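Local coordinates for protein 1-carboxybiuret hydrolase subunit AtzE (Pseudomonas sp., PDB 6C62) that hydrolyses 1-carboxybiuret to urea-1,3-dicarboxylate and ammonia, a step of atrazine degradation, as a member of the amidase family, at residues L281-S286 / K445-T450; A413-P418 / G451-K456. All blocks are in the same frame, centred on the assembly; numbering follows the deposited sequence.

Contact 1 of 2, residues L281-S286 / K445-T450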
loop_
_atom_site.group_PDB
_atom_site.type_symbol
_atom_site.label_atom_id
_atom_site.label_comp_id
_atom_site.label_asym_id
_atom_site.label_seq_id
_atom_site.Cartn_x
_atom_site.Cartn_y
_atom_site.Cartn_z
ATOM N N LEU A 281 9.429 37.135 -10.151
ATOM C CA LEU A 281 9.594 38.262 -11.105
ATOM C C LEU A 281 10.218 37.814 -12.416
ATOM O O LEU A 281 9.691 38.113 -13.496
ATOM C CB LEU A 281 10.436 39.389 -10.497
ATOM C CG LEU A 281 10.655 40.711 -11.266
ATOM C CD1 LEU A 281 9.376 41.243 -11.894
ATOM C CD2 LEU A 281 11.288 41.716 -10.303
ATOM N N THR A 282 11.303 37.052 -12.335
ATOM C CA THR A 282 11.964 36.564 -13.540
ATOM C C THR A 282 11.089 35.645 -14.365
ATOM O O THR A 282 11.140 35.696 -15.587
ATOM C CB THR A 282 13.222 35.769 -13.176
ATOM O OG1 THR A 282 13.964 36.506 -12.202
ATOM C CG2 THR A 282 14.070 35.484 -14.412
ATOM N N LEU A 283 10.304 34.786 -13.696
ATOM C CA LEU A 283 9.411 33.848 -14.365
ATOM C C LEU A 283 8.027 34.386 -14.700
ATOM O O LEU A 283 7.215 33.655 -15.243
ATOM C CB LEU A 283 9.248 32.551 -13.519
ATOM C CG LEU A 283 10.581 31.785 -13.350
ATOM C CD1 LEU A 283 10.440 30.686 -12.325
ATOM C CD2 LEU A 283 11.053 31.166 -14.641
ATOM N N GLY A 284 7.747 35.642 -14.373
ATOM C CA GLY A 284 6.430 36.235 -14.637
ATOM C C GLY A 284 5.295 35.656 -13.816
ATOM O O GLY A 284 4.163 35.648 -14.246
ATOM N N ALA A 285 5.598 35.174 -12.612
ATOM C CA ALA A 285 4.577 34.648 -11.714
ATOM C C ALA A 285 4.183 35.736 -10.770
ATOM O O ALA A 285 5.047 36.301 -10.104
ATOM C CB ALA A 285 5.107 33.490 -10.896
ATOM N N SER A 286 2.892 36.043 -10.707
ATOM C CA SER A 286 2.406 37.093 -9.770
ATOM C C SER A 286 1.298 36.646 -8.849
ATOM O O SER A 286 1.191 37.190 -7.751
ATOM C CB SER A 286 1.958 38.325 -10.515
ATOM O OG SER A 286 1.147 37.945 -11.610
ATOM N N LYS A 445 16.125 26.639 -16.607
ATOM C CA LYS A 445 16.963 27.159 -17.670
ATOM C C LYS A 445 16.739 28.701 -17.860
ATOM O O LYS A 445 17.709 29.455 -18.043
ATOM C CB LYS A 445 16.675 26.422 -18.960
ATOM C CG LYS A 445 17.532 26.857 -20.155
ATOM C CD LYS A 445 19.013 26.783 -19.811
ATOM C CE LYS A 445 19.867 26.565 -21.058
ATOM N NZ LYS A 445 19.832 27.785 -21.898
ATOM N N VAL A 446 15.496 29.160 -17.770
ATOM C CA VAL A 446 15.214 30.594 -17.783
ATOM C C VAL A 446 15.882 31.294 -16.595
ATOM O O VAL A 446 16.517 32.349 -16.783
ATOM C CB VAL A 446 13.706 30.908 -17.792
ATOM C CG1 VAL A 446 13.436 32.434 -17.575
ATOM C CG2 VAL A 446 13.092 30.419 -19.092
ATOM N N LEU A 447 15.815 30.705 -15.388
ATOM C CA LEU A 447 16.502 31.329 -14.282
ATOM C C LEU A 447 18.008 31.388 -14.504
ATOM O O LEU A 447 18.656 32.373 -14.127
ATOM C CB LEU A 447 16.169 30.688 -12.929
ATOM C CG LEU A 447 14.724 30.801 -12.433
ATOM C CD1 LEU A 447 14.552 30.060 -11.106
ATOM C CD2 LEU A 447 14.234 32.244 -12.290
ATOM N N GLN A 448 18.575 30.320 -15.062
ATOM C CA GLN A 448 19.990 30.266 -15.330
ATOM C C GLN A 448 20.433 31.298 -16.377
ATOM O O GLN A 448 21.451 31.971 -16.183
ATOM C CB GLN A 448 20.431 28.864 -15.786
ATOM C CG GLN A 448 21.955 28.684 -15.739
ATOM C CD GLN A 448 22.353 27.280 -16.108
ATOM O OE1 GLN A 448 22.525 26.417 -15.265
ATOM N NE2 GLN A 448 22.469 27.050 -17.391
ATOM N N ASP A 449 19.667 31.413 -17.444
ATOM C CA ASP A 449 19.983 32.354 -18.555
ATOM C C ASP A 449 20.012 33.816 -18.109
ATOM O O ASP A 449 20.827 34.561 -18.580
ATOM C CB ASP A 449 18.986 32.229 -19.699
ATOM C CG ASP A 449 19.169 30.926 -20.525
ATOM O OD1 ASP A 449 20.157 30.139 -20.363
ATOM O OD2 ASP A 449 18.275 30.675 -21.352
ATOM N N THR A 450 19.127 34.202 -17.201
ATOM C CA THR A 450 19.081 35.554 -16.717
ATOM C C THR A 450 20.083 35.799 -15.609
ATOM O O THR A 450 20.210 36.903 -15.159
ATOM C CB THR A 450 17.687 35.914 -16.214
ATOM O OG1 THR A 450 17.396 35.148 -15.030
ATOM C CG2 THR A 450 16.633 35.652 -17.316
#

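Contact 2 of 2, residues A413-P418 / G451-K456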
loop_
_atom_site.group_PDB
_atom_site.type_symbol
_atom_site.label_atom_id
_atom_site.label_comp_id
_atom_site.label_asym_id
_atom_site.label_seq_id
_atom_site.Cartn_x
_atom_site.Cartn_y
_atom_site.Cartn_z
ATOM N N ALA A 413 15.473 22.260 -7.840
ATOM C CA ALA A 413 15.980 23.184 -6.837
ATOM C C ALA A 413 17.072 24.062 -7.483
ATOM O O ALA A 413 18.109 23.580 -7.912
ATOM C CB ALA A 413 16.521 22.471 -5.630
ATOM N N ALA A 414 16.729 25.317 -7.675
ATOM C CA ALA A 414 17.572 26.282 -8.372
ATOM C C ALA A 414 18.323 27.164 -7.346
ATOM O O ALA A 414 17.692 27.751 -6.461
ATOM C CB ALA A 414 16.714 27.165 -9.259
ATOM N N PRO A 415 19.656 27.257 -7.454
ATOM C CA PRO A 415 20.470 27.975 -6.453
ATOM C C PRO A 415 20.458 29.507 -6.701
ATOM O O PRO A 415 20.672 29.923 -7.840
ATOM C CB PRO A 415 21.857 27.389 -6.646
ATOM C CG PRO A 415 21.889 27.031 -8.109
ATOM C CD PRO A 415 20.481 26.591 -8.463
ATOM N N THR A 416 20.092 30.285 -5.688
ATOM C CA THR A 416 20.068 31.745 -5.753
ATOM C C THR A 416 20.845 32.342 -4.576
ATOM O O THR A 416 21.248 31.624 -3.618
ATOM C CB THR A 416 18.635 32.318 -5.728
ATOM O OG1 THR A 416 18.131 32.224 -4.415
ATOM C CG2 THR A 416 17.669 31.563 -6.670
ATOM N N TRP A 417 21.120 33.649 -4.683
ATOM C CA TRP A 417 22.091 34.311 -3.820
ATOM C C TRP A 417 21.444 35.613 -3.326
ATOM O O TRP A 417 21.727 36.661 -3.851
ATOM C CB TRP A 417 23.400 34.557 -4.566
ATOM C CG TRP A 417 24.046 33.247 -4.962
ATOM C CD1 TRP A 417 23.806 32.527 -6.090
ATOM C CD2 TRP A 417 24.973 32.503 -4.207
ATOM N NE1 TRP A 417 24.558 31.392 -6.100
ATOM C CE2 TRP A 417 25.278 31.336 -4.942
ATOM C CE3 TRP A 417 25.573 32.682 -2.946
ATOM C CZ2 TRP A 417 26.173 30.362 -4.468
ATOM C CZ3 TRP A 417 26.490 31.727 -2.498
ATOM C CH2 TRP A 417 26.764 30.582 -3.257
ATOM N N PRO A 418 20.537 35.521 -2.338
ATOM C CA PRO A 418 19.879 36.742 -1.846
ATOM C C PRO A 418 20.838 37.690 -1.044
ATOM O O PRO A 418 21.818 37.254 -0.420
ATOM C CB PRO A 418 18.690 36.202 -1.018
ATOM C CG PRO A 418 19.144 34.850 -0.564
ATOM C CD PRO A 418 20.175 34.332 -1.543
ATOM N N GLY A 451 20.779 34.782 -15.115
ATOM C CA GLY A 451 21.810 35.018 -14.093
ATOM C C GLY A 451 21.303 34.973 -12.667
ATOM O O GLY A 451 22.110 35.059 -11.737
ATOM N N ILE A 452 19.990 34.775 -12.482
ATOM C CA ILE A 452 19.357 34.678 -11.169
ATOM C C ILE A 452 19.732 33.386 -10.409
ATOM O O ILE A 452 19.940 33.416 -9.204
ATOM C CB ILE A 452 17.828 34.741 -11.295
ATOM C CG1 ILE A 452 17.386 36.136 -11.821
ATOM C CG2 ILE A 452 17.140 34.446 -9.961
ATOM C CD1 ILE A 452 17.873 37.299 -10.968
ATOM N N ALA A 453 19.751 32.267 -11.122
ATOM C CA ALA A 453 20.200 30.978 -10.589
ATOM C C ALA A 453 21.582 30.670 -11.110
ATOM O O ALA A 453 21.783 30.603 -12.339
ATOM C CB ALA A 453 19.216 29.865 -10.966
ATOM N N ARG A 454 22.518 30.421 -10.193
ATOM C CA ARG A 454 23.917 30.162 -10.560
ATOM C C ARG A 454 24.676 29.571 -9.388
ATOM O O ARG A 454 24.230 29.632 -8.270
ATOM C CB ARG A 454 24.594 31.466 -10.987
ATOM C CG ARG A 454 24.534 32.551 -9.939
ATOM C CD ARG A 454 25.195 33.859 -10.413
ATOM N NE ARG A 454 25.420 34.777 -9.290
ATOM C CZ ARG A 454 24.483 35.519 -8.693
ATOM N NH1 ARG A 454 23.168 35.495 -9.049
ATOM N NH2 ARG A 454 24.848 36.275 -7.654
ATOM N N LEU A 455 25.843 29.022 -9.656
ATOM C CA LEU A 455 26.789 28.583 -8.620
ATOM C C LEU A 455 27.735 29.725 -8.322
ATOM O O LEU A 455 27.784 30.683 -9.041
ATOM C CB LEU A 455 27.633 27.391 -9.111
ATOM C CG LEU A 455 27.123 25.981 -8.775
ATOM C CD1 LEU A 455 25.864 25.702 -9.530
ATOM C CD2 LEU A 455 28.158 24.905 -9.022
ATOM N N LYS A 456 28.513 29.638 -7.282
ATOM C CA LYS A 456 29.601 30.633 -7.158
ATOM C C LYS A 456 30.899 29.853 -7.129
ATOM O O LYS A 456 31.135 29.141 -6.172
ATOM C CB LYS A 456 29.333 31.520 -5.949
ATOM C CG LYS A 456 28.497 32.749 -6.334
ATOM C CD LYS A 456 28.392 33.717 -5.133
ATOM C CE LYS A 456 27.719 35.005 -5.534
ATOM N NZ LYS A 456 27.118 35.683 -4.355
HETATM O O HOH W 1 20.569 35.045 -7.049
#

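Contact 1 of 2, residues L281-S286 / K445-T450
L447 lays its CD2 methyl against both T282 and L283, 3.8 Å from T282 CB and equally far from L283 CG, joining the last turns of helices 270-283 and 437-449 beside the mixed sheet of the amidase fold. The L447 and L283 side chains cross at about a right angle. L430 of strand 426-432 touches both leucines. L283 also sends CD2 to V446, 4.0 Å from CG1, and no hydrogen bond crosses between the helix ends. An alanine in place of L283 would probably open a gap beside L447 CD2 and leave V446 CG1 without its leucine partner. After L283 the chain turns off in a Schellman motif at G284, which has positive phi. T282 places its methyl anti to its backbone N, pointing tip to tip at T450, while its hydroxyl bonds back to V278 O within its own helix. CG2 of T282 stands 3.4 Å from T450 OG1, a packing contact. The T450 hydroxyl is held within its own segment: T450 OG1 donates to L447 O at 3.2 Å, from 44° above the carbonyl plane.

Contact 2 of 2, residues A413-P418 / G451-K456
The backbone from A414 to W417, at the end of strand 411-416, runs 75° from that of I452 to K456 in the loop following helix 437-449, and T416 and A453 lie nearest, 4.9 Å between their CA atoms. Here the C-terminal tail crosses the end of a central strand of the amidase sheet. P415 O is gripped twice: R454 N donates to it at 3.0 Å, and A453 CA makes a CA-H...O contact of the same length. Close by, A453 CB packs on A414 CB, and W185 of strand 185-188 touches both alanines. A water accepts from W417 N and donates to I452 O, linking the two backbones; its bond from R454 NH1 is weak.

W417 has the largest share of the contact of any residue. Its indole NE1 donates to R454 O at 2.8 Å, nearly straight at 166°, with the oxygen in the ring plane but the donor well above the carbonyl plane. The extended chain of K456 slides past the indole, with CB and CG by CZ2 and NZ by CE3. Its CD sits over the six-membered ring in a CH-pi contact, 3.6 Å from the centroid. H141 adds an edge-to-face contact to the same indole. With CG between its backbone N and carbonyl carbon, R454 brings CG to 3.9 Å from W417 CD1. The guanidinium lies obliquely to the indole, their planes 39° apart, with W417 CD1 over its centre. R454 NH1 donates to G451 O at 2.9 Å, which ties the guanidinium back to the start of the loop.

How the contacts relate
Both contacts hold the C-terminal end of the chain against the sheet and its neighbouring helix: 445-450 lies at the C-terminal part of helix 437-449, and the loop 451-456 continues directly from it. Contact 1 joins helix to helix by apolar packing, with its leucines buried and its threonine pair nearer the surface. Contact 2 joins loop to strand and is also partly buried, but adds backbone bonds, a water and aromatic contacts. It buries about twice the surface, 414 against 213 Å². Their centres are 11 Å apart, and they meet where L447 O faces A453 N at 3.2 Å, a probable hydrogen bond, and where I452 packs on T282.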